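Side-chain contacts in ABC transporter ATP-binding protein (Sulfolobus tokodaii, PDB 2PJZ), which probably binds and hydrolyses ATP as the nucleotide-binding subunit of an ABC transporter, perhaps one that carries cobalt: residues A[54-59]-A[66-71]; A[89-94]-A[103-108]; A[109-114]-A[168-173]; A[195-200]-A[205-210]. All blocks are in the same frame, centred on the assembly; numbering follows the deposited sequence. Where two conformers were deposited one is given.

Interaction 1 of 4, residues A[54-59]-A[66-71]; sequences LPYSGN and EVRKIR. With SO4 (sulfate ion), chain F; SO4 (sulfate ion), chain B.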
loop_
_atom_site.group_PDB
_atom_site.type_symbol
_atom_site.label_atom_id
_atom_site.label_comp_id
_atom_site.label_asym_id
_atom_site.label_seq_id
_atom_site.Cartn_x
_atom_site.Cartn_y
_atom_site.Cartn_z
ATOM N N LEU A 54 8.288 12.800 3.335
ATOM C CA LEU A 54 7.580 14.024 2.940
ATOM C C LEU A 54 7.036 14.708 4.178
ATOM O O LEU A 54 6.639 14.016 5.106
ATOM C CB LEU A 54 6.396 13.622 2.067
ATOM C CG LEU A 54 6.074 14.152 0.677
ATOM C CD1 LEU A 54 7.287 14.462 -0.169
ATOM C CD2 LEU A 54 5.175 13.121 -0.001
ATOM N N PRO A 55 6.981 16.052 4.194
ATOM C CA PRO A 55 6.355 16.714 5.338
ATOM C C PRO A 55 4.835 16.534 5.277
ATOM O O PRO A 55 4.278 16.269 4.197
ATOM C CB PRO A 55 6.678 18.192 5.152
ATOM C CG PRO A 55 7.135 18.350 3.752
ATOM C CD PRO A 55 7.513 17.004 3.200
ATOM N N TYR A 56 4.194 16.710 6.429
ATOM C CA TYR A 56 2.752 16.498 6.581
ATOM C C TYR A 56 2.329 17.338 7.792
ATOM O O TYR A 56 3.158 17.640 8.677
ATOM C CB TYR A 56 2.440 14.970 6.840
ATOM C CG TYR A 56 3.259 14.369 7.963
ATOM C CD1 TYR A 56 2.750 14.311 9.254
ATOM C CD2 TYR A 56 4.574 13.897 7.736
ATOM C CE1 TYR A 56 3.524 13.792 10.333
ATOM C CE2 TYR A 56 5.357 13.400 8.797
ATOM C CZ TYR A 56 4.824 13.355 10.069
ATOM O OH TYR A 56 5.578 12.877 11.123
ATOM N N SER A 57 1.049 17.681 7.867
ATOM C CA SER A 57 0.509 18.243 9.112
ATOM C C SER A 57 -0.060 17.101 9.971
ATOM O O SER A 57 -0.310 15.982 9.445
ATOM C CB SER A 57 -0.555 19.282 8.807
ATOM O OG SER A 57 -1.649 18.700 8.107
ATOM N N GLY A 58 -0.260 17.378 11.257
ATOM C CA GLY A 58 -0.681 16.339 12.218
ATOM C C GLY A 58 0.506 15.452 12.599
ATOM O O GLY A 58 1.683 15.843 12.454
ATOM N N ASN A 59 0.207 14.250 13.071
ATOM C CA ASN A 59 1.228 13.387 13.673
ATOM C C ASN A 59 1.060 11.980 13.210
ATOM O O ASN A 59 -0.056 11.527 12.967
ATOM C CB ASN A 59 1.124 13.484 15.206
ATOM C CG ASN A 59 1.575 14.854 15.701
ATOM O OD1 ASN A 59 0.740 15.731 16.020
ATOM N ND2 ASN A 59 2.849 15.109 15.581
ATOM N N GLU A 66 6.961 9.382 17.016
ATOM C CA GLU A 66 6.482 10.266 15.963
ATOM C C GLU A 66 7.486 10.268 14.800
ATOM O O GLU A 66 8.721 10.208 14.997
ATOM C CB GLU A 66 6.182 11.687 16.497
ATOM C CG GLU A 66 4.977 12.367 15.781
ATOM C CD GLU A 66 5.344 12.952 14.445
ATOM O OE1 GLU A 66 4.566 12.782 13.496
ATOM O OE2 GLU A 66 6.452 13.559 14.338
ATOM N N VAL A 67 6.966 10.270 13.584
ATOM C CA VAL A 67 7.817 10.065 12.419
ATOM C C VAL A 67 8.929 11.112 12.303
ATOM O O VAL A 67 10.037 10.805 11.844
ATOM C CB VAL A 67 6.963 9.916 11.137
ATOM C CG1 VAL A 67 7.811 10.223 9.848
ATOM C CG2 VAL A 67 6.381 8.504 11.088
ATOM N N ARG A 68 8.681 12.332 12.763
ATOM C CA ARG A 68 9.754 13.360 12.766
ATOM C C ARG A 68 10.940 13.007 13.658
ATOM O O ARG A 68 11.996 13.612 13.547
ATOM C CB ARG A 68 9.186 14.710 13.210
ATOM C CG ARG A 68 8.161 15.222 12.204
ATOM C CD ARG A 68 7.411 16.435 12.764
ATOM N NE ARG A 68 6.361 16.859 11.811
ATOM C CZ ARG A 68 5.060 16.633 11.994
ATOM N NH1 ARG A 68 4.643 15.955 13.082
ATOM N NH2 ARG A 68 4.176 17.048 11.084
ATOM N N LYS A 69 10.730 12.055 14.570
ATOM C CA LYS A 69 11.730 11.633 15.537
ATOM C C LYS A 69 12.415 10.348 15.067
ATOM O O LYS A 69 13.147 9.729 15.849
ATOM C CB LYS A 69 11.056 11.420 16.914
ATOM C CG LYS A 69 10.469 12.732 17.509
ATOM C CD LYS A 69 9.831 12.505 18.910
ATOM C CE LYS A 69 9.344 13.872 19.444
ATOM N NZ LYS A 69 8.835 13.824 20.843
ATOM N N ILE A 70 12.190 9.952 13.804
ATOM C CA ILE A 70 12.801 8.731 13.284
ATOM C C ILE A 70 13.723 9.013 12.104
ATOM O O ILE A 70 13.262 9.382 11.013
ATOM C CB ILE A 70 11.754 7.678 12.847
ATOM C CG1 ILE A 70 10.811 7.343 14.031
ATOM C CG2 ILE A 70 12.454 6.384 12.383
ATOM C CD1 ILE A 70 9.591 6.423 13.633
ATOM N N ARG A 71 15.016 8.792 12.286
ATOM C CA ARG A 71 15.904 8.820 11.130
ATOM C C ARG A 71 15.952 7.438 10.481
ATOM O O ARG A 71 15.846 7.304 9.260
ATOM C CB ARG A 71 17.309 9.279 11.526
ATOM C CG ARG A 71 18.332 9.137 10.393
ATOM C CD ARG A 71 18.021 10.077 9.246
ATOM N NE ARG A 71 18.995 9.949 8.162
ATOM C CZ ARG A 71 19.024 8.934 7.293
ATOM N NH1 ARG A 71 18.133 7.940 7.378
ATOM N NH2 ARG A 71 19.948 8.906 6.335
HETATM S S SO4 F . -1.436 20.597 5.239
HETATM O O1 SO4 F . -2.128 20.675 3.876
HETATM O O2 SO4 F . -0.704 21.822 5.794
HETATM O O3 SO4 F . -2.443 20.246 6.259
HETATM O O4 SO4 F . -0.487 19.471 5.139
HETATM S S SO4 B . 5.787 12.630 21.782
HETATM O O1 SO4 B . 4.596 13.457 21.570
HETATM O O2 SO4 B . 6.486 12.447 20.476
HETATM O O3 SO4 B . 6.716 13.226 22.751
HETATM O O4 SO4 B . 5.370 11.363 22.313
HETATM O O HOH W 1 6.461 17.693 8.731
#
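Arg68 lays its guanidinium over one face of the Tyr56 ring, an off-centre cation-pi contact with CZ 4.2 Å from the ring centroid and the two planes 32° apart. Its end is spent on backbone: NH1 (3.0 Å) and NH2 (3.1 Å) both grip Gly58 O within the guanidinium plane, and NH2 adds a weak bond to Tyr56 O. Arginine suits this place because one flat cation can lie over a ring and still donate N-H bonds from its edge. Tyr56 CG sits between the backbone N and the carbonyl carbon (chi1 51°), which brings the hydroxyl up to Glu66 and Val67; at the ring's edge Tyr56 OH donates to Glu66 OE1 on its syn side, 2.6 Å away. Glu66 OE1 also pairs with Arg68 NH1 (3.2 Å) and accepts from Ile60 N, while its OE2 takes Arg68 N. At Gly58 positive phi favours glycine. The whole clasps the two ends of the 59-62/65-66 beta hairpin, in the antiparallel beta subdomain characteristic of ABC ATPases.

Interaction 2 of 4, residues A[89-94]-A[103-108]; sequences TVNDIV and LDRDLF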
loop_
_atom_site.group_PDB
_atom_site.type_symbol
_atom_site.label_atom_id
_atom_site.label_comp_id
_atom_site.label_asym_id
_atom_site.label_seq_id
_atom_site.Cartn_x
_atom_site.Cartn_y
_atom_site.Cartn_z
ATOM N N THR A 89 24.143 -0.411 -8.224
ATOM C CA THR A 89 23.685 -1.749 -8.535
ATOM C C THR A 89 22.762 -2.307 -7.437
ATOM O O THR A 89 22.775 -1.830 -6.291
ATOM C CB THR A 89 24.867 -2.703 -8.841
ATOM O OG1 THR A 89 24.385 -3.830 -9.574
ATOM C CG2 THR A 89 25.542 -3.194 -7.570
ATOM N N VAL A 90 21.955 -3.303 -7.796
ATOM C CA VAL A 90 21.112 -4.005 -6.819
ATOM C C VAL A 90 21.984 -4.597 -5.713
ATOM O O VAL A 90 21.660 -4.493 -4.541
ATOM C CB VAL A 90 20.302 -5.150 -7.475
ATOM C CG1 VAL A 90 19.650 -6.047 -6.408
ATOM C CG2 VAL A 90 19.275 -4.579 -8.453
ATOM N N ASN A 91 23.100 -5.214 -6.096
ATOM C CA ASN A 91 23.999 -5.815 -5.110
ATOM C C ASN A 91 24.487 -4.773 -4.103
ATOM O O ASN A 91 24.558 -5.043 -2.904
ATOM C CB ASN A 91 25.156 -6.538 -5.832
ATOM C CG ASN A 91 26.011 -7.339 -4.914
ATOM O OD1 ASN A 91 25.533 -8.012 -3.999
ATOM N ND2 ASN A 91 27.312 -7.293 -5.166
ATOM N N ASP A 92 24.770 -3.567 -4.580
ATOM C CA ASP A 92 25.194 -2.476 -3.715
ATOM C C ASP A 92 24.079 -2.148 -2.724
ATOM O O ASP A 92 24.333 -1.904 -1.551
ATOM C CB ASP A 92 25.499 -1.231 -4.521
ATOM C CG ASP A 92 26.863 -1.283 -5.194
ATOM O OD1 ASP A 92 27.676 -2.150 -4.833
ATOM O OD2 ASP A 92 27.086 -0.455 -6.085
ATOM N N ILE A 93 22.847 -2.137 -3.213
ATOM C CA ILE A 93 21.684 -1.845 -2.352
ATOM C C ILE A 93 21.513 -2.937 -1.319
ATOM O O ILE A 93 21.231 -2.649 -0.146
ATOM C CB ILE A 93 20.388 -1.670 -3.170
ATOM C CG1 ILE A 93 20.572 -0.544 -4.194
ATOM C CG2 ILE A 93 19.181 -1.402 -2.222
ATOM C CD1 ILE A 93 19.480 -0.444 -5.209
ATOM N N VAL A 94 21.673 -4.190 -1.748
ATOM C CA VAL A 94 21.618 -5.313 -0.805
ATOM C C VAL A 94 22.593 -5.126 0.353
ATOM O O VAL A 94 22.202 -5.275 1.518
ATOM C CB VAL A 94 21.819 -6.671 -1.500
ATOM C CG1 VAL A 94 21.947 -7.790 -0.481
ATOM C CG2 VAL A 94 20.646 -6.930 -2.441
ATOM N N LEU A 103 18.754 -6.707 6.582
ATOM C CA LEU A 103 18.351 -7.578 5.468
ATOM C C LEU A 103 19.209 -8.865 5.455
ATOM O O LEU A 103 20.429 -8.810 5.658
ATOM C CB LEU A 103 18.442 -6.843 4.117
ATOM C CG LEU A 103 18.115 -7.606 2.805
ATOM C CD1 LEU A 103 17.622 -6.618 1.748
ATOM C CD2 LEU A 103 19.393 -8.318 2.311
ATOM N N ASP A 104 18.545 -9.988 5.199
ATOM C CA ASP A 104 19.192 -11.299 5.100
ATOM C C ASP A 104 19.435 -11.601 3.624
ATOM O O ASP A 104 18.487 -11.803 2.871
ATOM C CB ASP A 104 18.257 -12.352 5.678
ATOM C CG ASP A 104 18.855 -13.757 5.641
ATOM O OD1 ASP A 104 19.234 -14.248 6.716
ATOM O OD2 ASP A 104 18.968 -14.349 4.559
ATOM N N ARG A 105 20.701 -11.599 3.205
ATOM C CA ARG A 105 21.041 -11.768 1.788
ATOM C C ARG A 105 20.503 -13.074 1.240
ATOM O O ARG A 105 19.993 -13.096 0.131
ATOM C CB ARG A 105 22.557 -11.684 1.560
ATOM C CG ARG A 105 22.977 -11.927 0.092
ATOM C CD ARG A 105 24.483 -11.757 -0.068
ATOM N NE ARG A 105 24.864 -10.343 -0.077
ATOM C CZ ARG A 105 24.919 -9.582 -1.163
ATOM N NH1 ARG A 105 24.586 -10.079 -2.346
ATOM N NH2 ARG A 105 25.271 -8.305 -1.063
ATOM N N ASP A 106 20.611 -14.161 2.011
ATOM C CA ASP A 106 20.156 -15.474 1.541
ATOM C C ASP A 106 18.654 -15.458 1.255
ATOM O O ASP A 106 18.198 -16.002 0.246
ATOM C CB ASP A 106 20.477 -16.574 2.571
ATOM C CG ASP A 106 21.926 -17.108 2.462
ATOM O OD1 ASP A 106 22.728 -16.614 1.651
ATOM O OD2 ASP A 106 22.255 -18.046 3.216
ATOM N N LEU A 107 17.881 -14.845 2.158
ATOM C CA LEU A 107 16.425 -14.740 1.982
ATOM C C LEU A 107 16.130 -13.895 0.754
ATOM O O LEU A 107 15.276 -14.264 -0.043
ATOM C CB LEU A 107 15.723 -14.128 3.213
ATOM C CG LEU A 107 14.204 -13.898 3.145
ATOM C CD1 LEU A 107 13.481 -15.172 2.724
ATOM C CD2 LEU A 107 13.621 -13.375 4.478
ATOM N N PHE A 108 16.823 -12.771 0.608
ATOM C CA PHE A 108 16.665 -11.953 -0.610
ATOM C C PHE A 108 16.924 -12.757 -1.910
ATOM O O PHE A 108 16.185 -12.639 -2.894
ATOM C CB PHE A 108 17.567 -10.722 -0.564
ATOM C CG PHE A 108 17.486 -9.861 -1.797
ATOM C CD1 PHE A 108 16.387 -9.015 -2.010
ATOM C CD2 PHE A 108 18.509 -9.898 -2.748
ATOM C CE1 PHE A 108 16.299 -8.242 -3.159
ATOM C CE2 PHE A 108 18.440 -9.117 -3.899
ATOM C CZ PHE A 108 17.334 -8.286 -4.111
#
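Val94 meets both Phe108 and Arg105 where two successive helices, 90-100 and 105-114, pack in what is probably the helical subdomain of the ABC ATPase fold. A beta-branched residue suits the place because its two methyls point to different neighbours. CG1 sits over one face of the Arg105 guanidinium, 3.4 Å from NH2, and also touches Leu103 CD2; CG2 presses on Phe108 CE2 at 3.4 Å. Val90 CG1 reaches the same ring at Phe108 CZ, 4.0 Å away, so Phe108 supplies a broad apolar surface that both valines meet obliquely. Leu141 of helix 131-144 packs on Val94, Leu103 and Phe108, closing the apolar cluster. Arg105 runs straight from its backbone and then bends at chi3 (-77°), which swings the guanidinium across Val94 to Asn91. Glu98 forms a salt bridge with its NE, which probably offsets the charge, and Tyr95 adds a cation-pi contact. Asp104 caps the second helix, its OD2 accepting from Leu107 N at 2.7 Å. Asn91 holds CG anti to its backbone N (chi1 -172°), bringing the amide to the guanidinium edge with the planes 78° apart; there Asn91 OD1 receives two bonds, from Arg105 NH1 at 2.8 Å and from NH2 at 3.0 Å.

Interaction 3 of 4, residues A[109-114]-A[168-173]; sequences LEMLKA and SRYIKE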
loop_
_atom_site.group_PDB
_atom_site.type_symbol
_atom_site.label_atom_id
_atom_site.label_comp_id
_atom_site.label_asym_id
_atom_site.label_seq_id
_atom_site.Cartn_x
_atom_site.Cartn_y
_atom_site.Cartn_z
ATOM N N LEU A 109 18.005 -13.531 -1.910
ATOM C CA LEU A 109 18.353 -14.353 -3.076
ATOM C C LEU A 109 17.322 -15.426 -3.327
ATOM O O LEU A 109 17.005 -15.737 -4.485
ATOM C CB LEU A 109 19.763 -14.943 -2.919
ATOM C CG LEU A 109 20.937 -13.953 -2.913
ATOM C CD1 LEU A 109 22.304 -14.657 -2.786
ATOM C CD2 LEU A 109 20.929 -13.034 -4.140
ATOM N N GLU A 110 16.783 -15.989 -2.248
ATOM C CA GLU A 110 15.695 -16.968 -2.327
ATOM C C GLU A 110 14.442 -16.386 -3.014
ATOM O O GLU A 110 13.837 -17.034 -3.876
ATOM C CB GLU A 110 15.390 -17.509 -0.922
ATOM C CG GLU A 110 14.075 -18.244 -0.769
ATOM C CD GLU A 110 13.712 -18.538 0.686
ATOM O OE1 GLU A 110 14.637 -18.737 1.504
ATOM O OE2 GLU A 110 12.494 -18.549 1.008
ATOM N N MET A 111 14.065 -15.158 -2.643
ATOM C CA MET A 111 12.970 -14.443 -3.299
ATOM C C MET A 111 13.257 -14.186 -4.779
ATOM O O MET A 111 12.406 -14.421 -5.625
ATOM C CB MET A 111 12.716 -13.094 -2.572
ATOM C CG MET A 111 12.274 -13.225 -1.106
ATOM S SD MET A 111 12.147 -11.581 -0.270
ATOM C CE MET A 111 11.388 -12.156 1.274
ATOM N N LEU A 112 14.453 -13.705 -5.097
ATOM C CA LEU A 112 14.793 -13.441 -6.512
ATOM C C LEU A 112 14.669 -14.734 -7.339
ATOM O O LEU A 112 14.059 -14.750 -8.413
ATOM C CB LEU A 112 16.200 -12.864 -6.644
ATOM C CG LEU A 112 16.525 -11.431 -6.272
ATOM C CD1 LEU A 112 17.893 -11.072 -6.829
ATOM C CD2 LEU A 112 15.463 -10.481 -6.806
ATOM N N LYS A 113 15.208 -15.824 -6.800
ATOM C CA LYS A 113 15.126 -17.140 -7.443
ATOM C C LYS A 113 13.677 -17.645 -7.625
ATOM O O LYS A 113 13.306 -18.076 -8.724
ATOM C CB LYS A 113 15.998 -18.161 -6.702
ATOM C CG LYS A 113 15.970 -19.553 -7.350
ATOM C CD LYS A 113 16.647 -20.578 -6.482
ATOM C CE LYS A 113 16.452 -21.979 -7.082
ATOM N NZ LYS A 113 17.215 -23.002 -6.305
ATOM N N ALA A 114 12.851 -17.559 -6.576
ATOM C CA ALA A 114 11.428 -17.857 -6.701
ATOM C C ALA A 114 10.724 -17.017 -7.763
ATOM O O ALA A 114 9.803 -17.497 -8.433
ATOM C CB ALA A 114 10.714 -17.741 -5.339
ATOM N N SER A 168 3.089 -12.232 -3.703
ATOM C CA SER A 168 1.980 -12.228 -2.753
ATOM C C SER A 168 2.237 -13.220 -1.626
ATOM O O SER A 168 1.926 -12.943 -0.478
ATOM C CB SER A 168 0.658 -12.551 -3.445
ATOM O OG SER A 168 -0.433 -12.435 -2.554
ATOM N N ARG A 169 2.806 -14.371 -1.968
ATOM C CA ARG A 169 3.164 -15.381 -0.975
ATOM C C ARG A 169 4.165 -14.783 0.024
ATOM O O ARG A 169 4.026 -14.966 1.231
ATOM C CB ARG A 169 3.654 -16.699 -1.646
ATOM C CG ARG A 169 2.444 -17.490 -2.288
ATOM C CD ARG A 169 2.718 -18.668 -3.333
ATOM N NE ARG A 169 1.423 -19.068 -3.956
ATOM C CZ ARG A 169 1.160 -19.159 -5.275
ATOM N NH1 ARG A 169 2.121 -18.962 -6.178
ATOM N NH2 ARG A 169 -0.071 -19.482 -5.700
ATOM N N TYR A 170 5.131 -14.010 -0.466
ATOM C CA TYR A 170 6.116 -13.385 0.444
ATOM C C TYR A 170 5.534 -12.224 1.260
ATOM O O TYR A 170 5.895 -12.025 2.422
ATOM C CB TYR A 170 7.336 -12.925 -0.343
ATOM C CG TYR A 170 8.227 -14.065 -0.763
ATOM C CD1 TYR A 170 8.834 -14.879 0.189
ATOM C CD2 TYR A 170 8.483 -14.311 -2.110
ATOM C CE1 TYR A 170 9.659 -15.927 -0.189
ATOM C CE2 TYR A 170 9.308 -15.362 -2.502
ATOM C CZ TYR A 170 9.885 -16.160 -1.541
ATOM O OH TYR A 170 10.709 -17.188 -1.943
ATOM N N ILE A 171 4.673 -11.445 0.617
ATOM C CA ILE A 171 3.961 -10.338 1.271
ATOM C C ILE A 171 3.154 -10.897 2.437
ATOM O O ILE A 171 3.106 -10.309 3.513
ATOM C CB ILE A 171 3.068 -9.558 0.230
ATOM C CG1 ILE A 171 3.971 -8.755 -0.711
ATOM C CG2 ILE A 171 2.010 -8.659 0.926
ATOM C CD1 ILE A 171 3.281 -8.124 -1.923
ATOM N N LYS A 172 2.533 -12.054 2.238
ATOM C CA LYS A 172 1.695 -12.635 3.278
ATOM C C LYS A 172 2.510 -13.259 4.409
ATOM O O LYS A 172 2.085 -13.235 5.575
ATOM C CB LYS A 172 0.643 -13.569 2.668
ATOM C CG LYS A 172 -0.324 -12.785 1.717
ATOM C CD LYS A 172 -1.141 -13.712 0.780
ATOM C CE LYS A 172 -2.322 -14.361 1.470
ATOM N NZ LYS A 172 -3.124 -15.117 0.431
ATOM N N GLU A 173 3.696 -13.765 4.070
ATOM C CA GLU A 173 4.562 -14.438 5.043
ATOM C C GLU A 173 5.401 -13.479 5.885
ATOM O O GLU A 173 5.608 -13.725 7.083
ATOM C CB GLU A 173 5.468 -15.451 4.345
ATOM C CG GLU A 173 6.536 -16.041 5.274
ATOM C CD GLU A 173 7.302 -17.174 4.651
ATOM O OE1 GLU A 173 7.286 -17.275 3.392
ATOM O OE2 GLU A 173 7.922 -17.958 5.426
HETATM O O HOH W 2 10.925 -19.531 -0.998
#
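The Tyr170 ring carries Met111 on one face and has Ala114 CB and Glu110 OE2 near its edge. Met111 CG stands almost exactly above the middle of the ring, 3.7 Å from the centroid and only 7° off the normal, a CH-pi contact. Beyond it the thioether continues as a Met-aromatic contact, with SD 4.8 Å from the same centroid. The methionine is extended past CG (chi2 175°), which lifts SD somewhat farther from the ring, while the terminal CE comes to 3.9 Å from Tyr170 CD1. A long, flexible, unbranched side chain suits this place, since it can follow an aromatic surface. In the ring plane Ala114 CB approaches Tyr170 OH to 3.4 Å; the small methyl lets the phenol tip come close to the helix. The hydroxyl and Glu110 do not bond directly but share a water, which donates to Glu110 OE2 at 2.7 Å and lies 2.5 Å from Tyr170 OH. Tyrosine thus serves both needs, with an apolar face inward and a polar tip at the wet margin. Segments 109-114 and 168-173 run roughly antiparallel (149°), their axes 11.7 Å apart at closest approach, and Tyr170 bridges that wide spacing. Leu143 of helix 131-144 touches Met111, Tyr170 and Ile171, so this third helix packs against both members of the pair.

Interaction 4 of 4, residues A[195-200]-A[205-210]; sequences KAYFLV and QGPISV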
loop_
_atom_site.group_PDB
_atom_site.type_symbol
_atom_site.label_atom_id
_atom_site.label_comp_id
_atom_site.label_asym_id
_atom_site.label_seq_id
_atom_site.Cartn_x
_atom_site.Cartn_y
_atom_site.Cartn_z
ATOM N N LYS A 195 -8.083 -6.718 5.988
ATOM C CA LYS A 195 -9.020 -5.614 6.051
ATOM C C LYS A 195 -8.595 -4.563 5.021
ATOM O O LYS A 195 -7.385 -4.382 4.772
ATOM C CB LYS A 195 -9.025 -4.950 7.433
ATOM C CG LYS A 195 -9.555 -5.827 8.582
ATOM C CD LYS A 195 -9.603 -4.988 9.850
ATOM C CE LYS A 195 -9.743 -5.866 11.087
ATOM N NZ LYS A 195 -9.034 -5.162 12.196
ATOM N N ALA A 196 -9.600 -3.903 4.453
ATOM C CA ALA A 196 -9.434 -2.776 3.530
ATOM C C ALA A 196 -10.081 -1.461 3.986
ATOM O O ALA A 196 -11.133 -1.412 4.656
ATOM C CB ALA A 196 -9.966 -3.155 2.095
ATOM N N TYR A 197 -9.454 -0.369 3.553
ATOM C CA TYR A 197 -10.011 0.963 3.648
ATOM C C TYR A 197 -10.037 1.549 2.234
ATOM O O TYR A 197 -9.229 1.184 1.408
ATOM C CB TYR A 197 -9.098 1.848 4.491
ATOM C CG TYR A 197 -9.059 1.447 5.942
ATOM C CD1 TYR A 197 -9.825 2.134 6.874
ATOM C CD2 TYR A 197 -8.263 0.382 6.368
ATOM C CE1 TYR A 197 -9.816 1.783 8.234
ATOM C CE2 TYR A 197 -8.237 0.005 7.728
ATOM C CZ TYR A 197 -9.024 0.733 8.644
ATOM O OH TYR A 197 -9.054 0.399 9.978
ATOM N N PHE A 198 -11.004 2.416 1.974
ATOM C CA PHE A 198 -11.054 3.197 0.738
ATOM C C PHE A 198 -10.560 4.623 1.003
ATOM O O PHE A 198 -10.989 5.251 1.954
ATOM C CB PHE A 198 -12.509 3.303 0.265
ATOM C CG PHE A 198 -13.040 2.014 -0.275
ATOM C CD1 PHE A 198 -12.921 1.719 -1.646
ATOM C CD2 PHE A 198 -13.640 1.090 0.580
ATOM C CE1 PHE A 198 -13.418 0.516 -2.168
ATOM C CE2 PHE A 198 -14.154 -0.111 0.063
ATOM C CZ PHE A 198 -14.036 -0.401 -1.304
ATOM N N LEU A 199 -9.676 5.124 0.151
ATOM C CA LEU A 199 -9.349 6.561 0.181
ATOM C C LEU A 199 -10.259 7.198 -0.873
ATOM O O LEU A 199 -9.920 7.174 -2.059
ATOM C CB LEU A 199 -7.863 6.782 -0.139
ATOM C CG LEU A 199 -7.263 8.189 0.039
ATOM C CD1 LEU A 199 -7.474 8.761 1.454
ATOM C CD2 LEU A 199 -5.819 8.125 -0.292
ATOM N N VAL A 200 -11.389 7.742 -0.416
ATOM C CA VAL A 200 -12.392 8.476 -1.250
ATOM C C VAL A 200 -13.162 9.466 -0.395
ATOM O O VAL A 200 -13.203 9.342 0.810
ATOM C CB VAL A 200 -13.453 7.531 -1.920
ATOM C CG1 VAL A 200 -12.843 6.784 -3.084
ATOM C CG2 VAL A 200 -14.055 6.572 -0.900
ATOM N N GLN A 205 -11.867 5.575 4.561
ATOM C CA GLN A 205 -13.133 4.986 5.043
ATOM C C GLN A 205 -13.110 3.460 5.133
ATOM O O GLN A 205 -12.650 2.785 4.222
ATOM C CB GLN A 205 -14.307 5.504 4.206
ATOM C CG GLN A 205 -14.207 7.001 3.863
ATOM C CD GLN A 205 -15.492 7.568 3.284
ATOM O OE1 GLN A 205 -16.587 7.166 3.688
ATOM N NE2 GLN A 205 -15.373 8.482 2.328
ATOM N N GLY A 206 -13.582 2.926 6.258
ATOM C CA GLY A 206 -13.471 1.497 6.519
ATOM C C GLY A 206 -13.341 1.301 8.017
ATOM O O GLY A 206 -13.606 2.232 8.762
ATOM N N PRO A 207 -12.913 0.113 8.460
ATOM C CA PRO A 207 -12.431 -1.001 7.659
ATOM C C PRO A 207 -13.570 -1.883 7.086
ATOM O O PRO A 207 -14.697 -1.795 7.550
ATOM C CB PRO A 207 -11.593 -1.798 8.659
ATOM C CG PRO A 207 -12.300 -1.585 9.955
ATOM C CD PRO A 207 -12.828 -0.174 9.906
ATOM N N ILE A 208 -13.257 -2.676 6.076
ATOM C CA ILE A 208 -14.175 -3.733 5.614
ATOM C C ILE A 208 -13.366 -4.981 5.319
ATOM O O ILE A 208 -12.230 -4.904 4.833
ATOM C CB ILE A 208 -15.044 -3.277 4.399
ATOM C CG1 ILE A 208 -16.026 -4.393 3.975
ATOM C CG2 ILE A 208 -14.183 -2.863 3.197
ATOM C CD1 ILE A 208 -17.002 -3.936 2.885
ATOM N N SER A 209 -13.911 -6.149 5.644
ATOM C CA SER A 209 -13.239 -7.390 5.288
ATOM C C SER A 209 -13.129 -7.492 3.761
ATOM O O SER A 209 -14.140 -7.284 3.056
ATOM C CB SER A 209 -14.052 -8.576 5.817
ATOM O OG SER A 209 -13.568 -9.776 5.250
ATOM N N VAL A 210 -11.943 -7.825 3.257
ATOM C CA VAL A 210 -11.792 -8.044 1.815
ATOM C C VAL A 210 -12.638 -9.267 1.381
ATOM O O VAL A 210 -13.266 -9.259 0.318
ATOM C CB VAL A 210 -10.344 -8.230 1.416
ATOM C CG1 VAL A 210 -10.248 -8.664 -0.003
ATOM C CG2 VAL A 210 -9.579 -6.876 1.560
#
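Phe198 and Gln205 form a hydrogen-bonded pair in the antiparallel beta hairpin 195-200/203-209, at the margin of the mixed sheet of the nucleotide-binding fold. Phe198 N gives to Gln205 O and Gln205 N to Phe198 O, both at 2.8 Å. Ala196 and Ile208 are joined likewise, Ala196 N reaching Ile208 O at 2.8 Å and Ile208 N returning to Ala196 O at 2.9 Å. Between these pairs the register slips by one residue, a beta bulge, at Gly206 and the cis-peptide Pro207; the backbone angles of Gly206 by themselves call for glycine. Tyr197 covers this irregularity, Pro207 CA lying over one ring face. Phe198 and Ile208 put apolar side chains toward Leu228 and Ile239, whereas Lys195 NZ forms a salt bridge with Glu31. Beyond the last backbone pair the Gln205 side chain takes over: its NE2 donates to Asp231 O as well as to Val200 O, the latter at 2.8 Å from 50° above the carbonyl plane.

Reading from the N terminus, the four contacts follow one another in series, and none nests in or crosses another. Interaction 1 closes the short hairpin 59-62/65-66 of the antiparallel sheet. Interaction 2 closes a short loop made of the end of helix 90-100 and the turn into helix 105-114, and interaction 3 begins where it ends, using the rest of helix 105-114; their centres lie about 13 Å apart. Interaction 3 spans the longest loop, 53 residues that include helix 131-144 and strand 149-153, and ties the helical region to helix 161-173. Interaction 4 is again local, closing the hairpin at the edge of the mixed sheet, its centre about 34 Å from that of interaction 2 and on the opposite side of the chain's centre.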